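Local coordinates for protein glucosidase (Croceicoccus marinus, PDB 5Z3K) that probably hydrolyses O-glycosidic bonds as a beta-glucosidase of glycoside hydrolase family 39, at residues L43-T52 / Q97-I105. Sequence-based numbering, arbitrary orientation.
Sequences LDVWRNAQVT and QTRSIGANI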
ATOM      1  N   LEU A  43       9.827  13.154   3.138  1.00 10.92           N
ATOM      2  CA  LEU A  43      10.556  11.888   3.071  1.00 13.40           C
ATOM      3  C   LEU A  43      10.918  11.366   4.459  1.00 15.15           C
ATOM      4  O   LEU A  43      10.919  10.147   4.696  1.00 11.10           O
ATOM      5  CB  LEU A  43      11.820  12.067   2.226  1.00 12.87           C
ATOM      6  CG  LEU A  43      12.675  10.827   2.006  1.00 13.66           C
ATOM      7  CD1 LEU A  43      11.879   9.764   1.222  1.00 11.66           C
ATOM      8  CD2 LEU A  43      13.989  11.192   1.275  1.00 14.11           C
ATOM      9  N   ASP A  44      11.243  12.267   5.394  1.00  9.40           N
ATOM     10  CA  ASP A  44      11.575  11.814   6.742  1.00 13.87           C
ATOM     11  C   ASP A  44      10.394  11.132   7.417  1.00 10.77           C
ATOM     12  O   ASP A  44      10.600  10.273   8.278  1.00 11.45           O
ATOM     13  CB  ASP A  44      12.057  12.980   7.606  1.00 16.93           C
ATOM     14  CG  ASP A  44      12.619  12.519   8.935  1.00 19.03           C
ATOM     15  OD1 ASP A  44      13.672  11.846   8.940  1.00 24.40           O
ATOM     16  OD2 ASP A  44      12.001  12.825   9.975  1.00 21.49           O
ATOM     17  N   VAL A  45       9.157  11.515   7.066  1.00  8.78           N
ATOM     18  CA  VAL A  45       7.990  10.833   7.629  1.00 11.12           C
ATOM     19  C   VAL A  45       7.900   9.412   7.084  1.00 10.12           C
ATOM     20  O   VAL A  45       7.576   8.470   7.818  1.00 10.24           O
ATOM     21  CB  VAL A  45       6.690  11.624   7.355  1.00 13.53           C
ATOM     22  CG1 VAL A  45       5.471  10.933   8.006  1.00 12.35           C
ATOM     23  CG2 VAL A  45       6.799  13.064   7.854  1.00 15.07           C
ATOM     24  N   TRP A  46       8.169   9.233   5.790  1.00  9.57           N
ATOM     25  CA  TRP A  46       8.197   7.879   5.232  1.00  9.58           C
ATOM     26  C   TRP A  46       9.269   7.033   5.916  1.00 11.93           C
ATOM     27  O   TRP A  46       9.053   5.849   6.217  1.00 10.17           O
ATOM     28  CB  TRP A  46       8.444   7.936   3.721  1.00  9.91           C
ATOM     29  CG  TRP A  46       7.288   8.364   2.877  1.00 12.16           C
ATOM     30  CD1 TRP A  46       6.190   9.066   3.271  1.00 12.67           C
ATOM     31  CD2 TRP A  46       7.120   8.105   1.475  1.00 14.10           C
ATOM     32  NE1 TRP A  46       5.345   9.266   2.203  1.00 15.07           N
ATOM     33  CE2 TRP A  46       5.890   8.679   1.088  1.00 12.41           C
ATOM     34  CE3 TRP A  46       7.898   7.454   0.511  1.00  8.92           C
ATOM     35  CZ2 TRP A  46       5.415   8.620  -0.223  1.00  9.86           C
ATOM     36  CZ3 TRP A  46       7.425   7.397  -0.803  1.00 12.11           C
ATOM     37  CH2 TRP A  46       6.198   7.977  -1.155  1.00 10.40           C
ATOM     38  N   ARG A  47      10.433   7.627   6.181  1.00 10.95           N
ATOM     39  CA  ARG A  47      11.490   6.927   6.906  1.00 11.31           C
ATOM     40  C   ARG A  47      11.031   6.531   8.301  1.00 11.74           C
ATOM     41  O   ARG A  47      11.188   5.376   8.714  1.00 12.11           O
ATOM     42  CB  ARG A  47      12.742   7.808   6.993  1.00 12.27           C
ATOM     43  CG  ARG A  47      13.911   7.122   7.679  1.00 14.19           C
ATOM     44  CD  ARG A  47      14.878   8.138   8.297  1.00 21.63           C
ATOM     45  NE  ARG A  47      14.169   9.096   9.139  1.00 22.41           N
ATOM     46  CZ  ARG A  47      13.691   8.836  10.351  1.00 23.40           C
ATOM     47  NH1 ARG A  47      13.853   7.635  10.905  1.00 29.62           N
ATOM     48  NH2 ARG A  47      13.056   9.792  11.022  1.00 23.49           N
ATOM     49  N   ASN A  48      10.453   7.481   9.046  1.00 10.07           N
ATOM     50  CA  ASN A  48       9.973   7.180  10.392  1.00 13.40           C
ATOM     51  C   ASN A  48       8.850   6.148  10.380  1.00 14.59           C
ATOM     52  O   ASN A  48       8.712   5.362  11.329  1.00 12.18           O
ATOM     53  CB  ASN A  48       9.508   8.465  11.073  1.00 13.50           C
ATOM     54  CG  ASN A  48       9.456   8.323  12.564  1.00 16.32           C
ATOM     55  OD1 ASN A  48      10.441   7.922  13.185  1.00 14.86           O
ATOM     56  ND2 ASN A  48       8.295   8.608  13.149  1.00 18.47           N
ATOM     57  N   ALA A  49       8.034   6.136   9.327  1.00 11.30           N
ATOM     58  CA  ALA A  49       7.003   5.116   9.191  1.00 11.14           C
ATOM     59  C   ALA A  49       7.558   3.770   8.742  1.00 11.69           C
ATOM     60  O   ALA A  49       6.788   2.808   8.648  1.00 12.09           O
ATOM     61  CB  ALA A  49       5.939   5.590   8.190  1.00 11.38           C
ATOM     62  N   GLN A  50       8.851   3.691   8.417  1.00 10.75           N
ATOM     63  CA  GLN A  50       9.465   2.466   7.903  1.00 13.37           C
ATOM     64  C   GLN A  50       8.730   1.924   6.674  1.00 14.03           C
ATOM     65  O   GLN A  50       8.455   0.727   6.568  1.00 11.96           O
ATOM     66  CB  GLN A  50       9.561   1.405   9.005  1.00 12.69           C
ATOM     67  CG  GLN A  50      10.169   1.969  10.292  1.00 19.09           C
ATOM     68  CD  GLN A  50      11.166   1.036  10.943  1.00 29.63           C
ATOM     69  OE1 GLN A  50      11.913   0.323  10.267  1.00 31.53           O
ATOM     70  NE2 GLN A  50      11.192   1.043  12.269  1.00 29.48           N
ATOM     71  N   VAL A  51       8.388   2.823   5.743  1.00  9.35           N
ATOM     72  CA  VAL A  51       7.891   2.402   4.430  1.00  9.81           C
ATOM     73  C   VAL A  51       8.891   1.431   3.818  1.00 10.30           C
ATOM     74  O   VAL A  51      10.095   1.701   3.805  1.00 11.97           O
ATOM     75  CB  VAL A  51       7.672   3.635   3.528  1.00 12.42           C
ATOM     76  CG1 VAL A  51       7.508   3.222   2.045  1.00  9.65           C
ATOM     77  CG2 VAL A  51       6.462   4.453   4.009  1.00  9.03           C
ATOM     78  N   THR A  52       8.399   0.289   3.309  1.00 10.83           N
ATOM     79  CA  THR A  52       9.258  -0.733   2.723  1.00 10.54           C
ATOM     80  C   THR A  52       9.081  -0.911   1.219  1.00 14.73           C
ATOM     81  O   THR A  52       9.886  -1.617   0.597  1.00 14.36           O
ATOM     82  CB  THR A  52       9.016  -2.095   3.402  1.00  9.30           C
ATOM     83  OG1 THR A  52       7.610  -2.363   3.449  1.00 10.81           O
ATOM     84  CG2 THR A  52       9.587  -2.112   4.813  1.00 11.38           C
ATOM     85  N   GLN A  97      15.620   8.916  -3.577  1.00 10.86           N
ATOM     86  CA  GLN A  97      14.977   9.204  -2.296  1.00 14.42           C
ATOM     87  C   GLN A  97      14.437   7.932  -1.669  1.00 12.72           C
ATOM     88  O   GLN A  97      14.619   7.689  -0.469  1.00 12.87           O
ATOM     89  CB  GLN A  97      13.837  10.207  -2.474  1.00 13.21           C
ATOM     90  CG  GLN A  97      14.292  11.632  -2.795  1.00 11.89           C
ATOM     91  CD  GLN A  97      13.145  12.513  -3.249  1.00 13.25           C
ATOM     92  OE1 GLN A  97      11.982  12.093  -3.248  1.00 12.18           O
ATOM     93  NE2 GLN A  97      13.464  13.748  -3.650  1.00 14.38           N
ATOM     94  N   THR A  98      13.775   7.106  -2.475  1.00  9.53           N
ATOM     95  CA  THR A  98      13.162   5.896  -1.948  1.00 11.60           C
ATOM     96  C   THR A  98      14.223   4.930  -1.445  1.00 12.63           C
ATOM     97  O   THR A  98      14.077   4.344  -0.363  1.00 11.63           O
ATOM     98  CB  THR A  98      12.288   5.248  -3.024  1.00 12.71           C
ATOM     99  OG1 THR A  98      11.287   6.181  -3.462  1.00 10.82           O
ATOM    100  CG2 THR A  98      11.614   3.997  -2.474  1.00 10.29           C
ATOM    101  N   ARG A  99      15.308   4.763  -2.206  1.00 10.79           N
ATOM    102  CA  ARG A  99      16.357   3.851  -1.764  1.00 16.35           C
ATOM    103  C   ARG A  99      17.070   4.371  -0.516  1.00 13.17           C
ATOM    104  O   ARG A  99      17.546   3.568   0.295  1.00 14.85           O
ATOM    105  CB  ARG A  99      17.363   3.596  -2.894  1.00 14.70           C
ATOM    106  CG  ARG A  99      16.770   2.942  -4.157  1.00 12.50           C
ATOM    107  CD  ARG A  99      16.214   1.522  -3.885  1.00 14.65           C
ATOM    108  NE  ARG A  99      17.277   0.590  -3.515  1.00 18.33           N
ATOM    109  CZ  ARG A  99      17.092  -0.514  -2.797  1.00 26.54           C
ATOM    110  NH1 ARG A  99      15.885  -0.825  -2.343  1.00 24.86           N
ATOM    111  NH2 ARG A  99      18.119  -1.303  -2.517  1.00 27.47           N
ATOM    112  N   SER A 100      17.139   5.697  -0.329  1.00  9.16           N
ATOM    113  CA  SER A 100      17.856   6.244   0.813  1.00 14.51           C
ATOM    114  C   SER A 100      17.165   5.946   2.140  1.00 16.93           C
ATOM    115  O   SER A 100      17.819   6.000   3.183  1.00 15.23           O
ATOM    116  CB  SER A 100      18.046   7.756   0.641  1.00 15.49           C
ATOM    117  OG  SER A 100      16.865   8.453   0.979  1.00 14.58           O
ATOM    118  N   ILE A 101      15.867   5.634   2.131  1.00 13.52           N
ATOM    119  CA  ILE A 101      15.170   5.213   3.341  1.00 13.11           C
ATOM    120  C   ILE A 101      15.008   3.696   3.402  1.00 14.61           C
ATOM    121  O   ILE A 101      14.299   3.188   4.275  1.00 13.79           O
ATOM    122  CB  ILE A 101      13.808   5.917   3.479  1.00 13.28           C
ATOM    123  CG1 ILE A 101      12.833   5.458   2.380  1.00 12.34           C
ATOM    124  CG2 ILE A 101      13.981   7.445   3.494  1.00 16.19           C
ATOM    125  CD1 ILE A 101      11.394   5.761   2.686  1.00 12.84           C
ATOM    126  N   GLY A 102      15.661   2.961   2.500  1.00 16.01           N
ATOM    127  CA  GLY A 102      15.677   1.514   2.580  1.00 16.48           C
ATOM    128  C   GLY A 102      14.470   0.832   1.982  1.00 15.21           C
ATOM    129  O   GLY A 102      14.261  -0.363   2.218  1.00 17.77           O
ATOM    130  N   ALA A 103      13.679   1.542   1.192  1.00 12.79           N
ATOM    131  CA  ALA A 103      12.488   0.953   0.603  1.00 11.76           C
ATOM    132  C   ALA A 103      12.757   0.405  -0.799  1.00 12.10           C
ATOM    133  O   ALA A 103      13.600   0.916  -1.548  1.00 11.67           O
ATOM    134  CB  ALA A 103      11.359   1.978   0.560  1.00 11.63           C
ATOM    135  N   ASN A 104      12.043  -0.661  -1.139  1.00 12.46           N
ATOM    136  CA  ASN A 104      12.048  -1.172  -2.504  1.00 12.93           C
ATOM    137  C   ASN A 104      11.049  -0.398  -3.363  1.00 11.16           C
ATOM    138  O   ASN A 104      10.257   0.409  -2.875  1.00 10.11           O
ATOM    139  CB  ASN A 104      11.730  -2.663  -2.512  1.00 14.78           C
ATOM    140  CG  ASN A 104      12.925  -3.504  -2.123  1.00 23.79           C
ATOM    141  OD1 ASN A 104      13.683  -3.957  -2.974  1.00 35.07           O
ATOM    142  ND2 ASN A 104      13.101  -3.709  -0.837  1.00 26.11           N
ATOM    143  N   ILE A 105      11.078  -0.653  -4.667  1.00 13.78           N
ATOM    144  CA  ILE A 105      10.270   0.115  -5.604  1.00 11.70           C
ATOM    145  C   ILE A 105       9.414  -0.831  -6.433  1.00 14.17           C
ATOM    146  O   ILE A 105       9.887  -1.883  -6.884  1.00 11.77           O
ATOM    147  CB  ILE A 105      11.149   1.018  -6.493  1.00  9.75           C
ATOM    148  CG1 ILE A 105      11.836   2.067  -5.610  1.00 11.12           C
ATOM    149  CG2 ILE A 105      10.313   1.723  -7.548  1.00  8.89           C
ATOM    150  CD1 ILE A 105      12.974   2.823  -6.283  1.00 13.78           C
TER
HETATM  151  O   HOH W   1      11.869   3.067   5.309  1.00 21.29           O
HETATM  152  O   HOH W   2      11.082  -4.100   0.862  1.00 28.18           O
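I101 packs both its branches against L43, W46 and R47 on helix 43-48. Its CG2 lies 3.7 Å from R47 CB and also meets L43 CD1, while I101 CD1 lies 3.8 Å from W46 CB and near the plane of the indole at its edge; chi1 (67°) turns the fork at CB so that CG2 faces R47 and L43 while the CG1-CD1 arm runs toward W46. L43, its CG anti to the backbone N (chi1 -178°), leans across to helix 89-100, where CD2 lies 3.9 Å from Q97 CB and also approaches S100 OG. Farther along, A103 CB packs 3.5 Å from V51 O. The R47 guanidinium turns away from I101 and grips D44 side-on, NE and NH2 both reaching OD1 from one face of the carboxylate, whereas the indole NE1 of W46 bonds to A304 O.

Polar links gather where both segments leave their helices. N104 N donates to T52 O (2.9 Å). One water gives hydrogens to V51 O and I101 O; a second donates to T52 O and accepts from N104 ND2, so T52 O receives two bonds.

Both helices end in Schellman motifs, with Q50 and G102 at positive phi, and each segment then turns inward to a barrel strand, 53-55 or 104-109. Neighbouring helices packed outside adjacent parallel strands, the first bonds between those strands starting just beyond the helix ends, are the hallmark of the (beta/alpha)8 TIM barrel, here between its second and third strands.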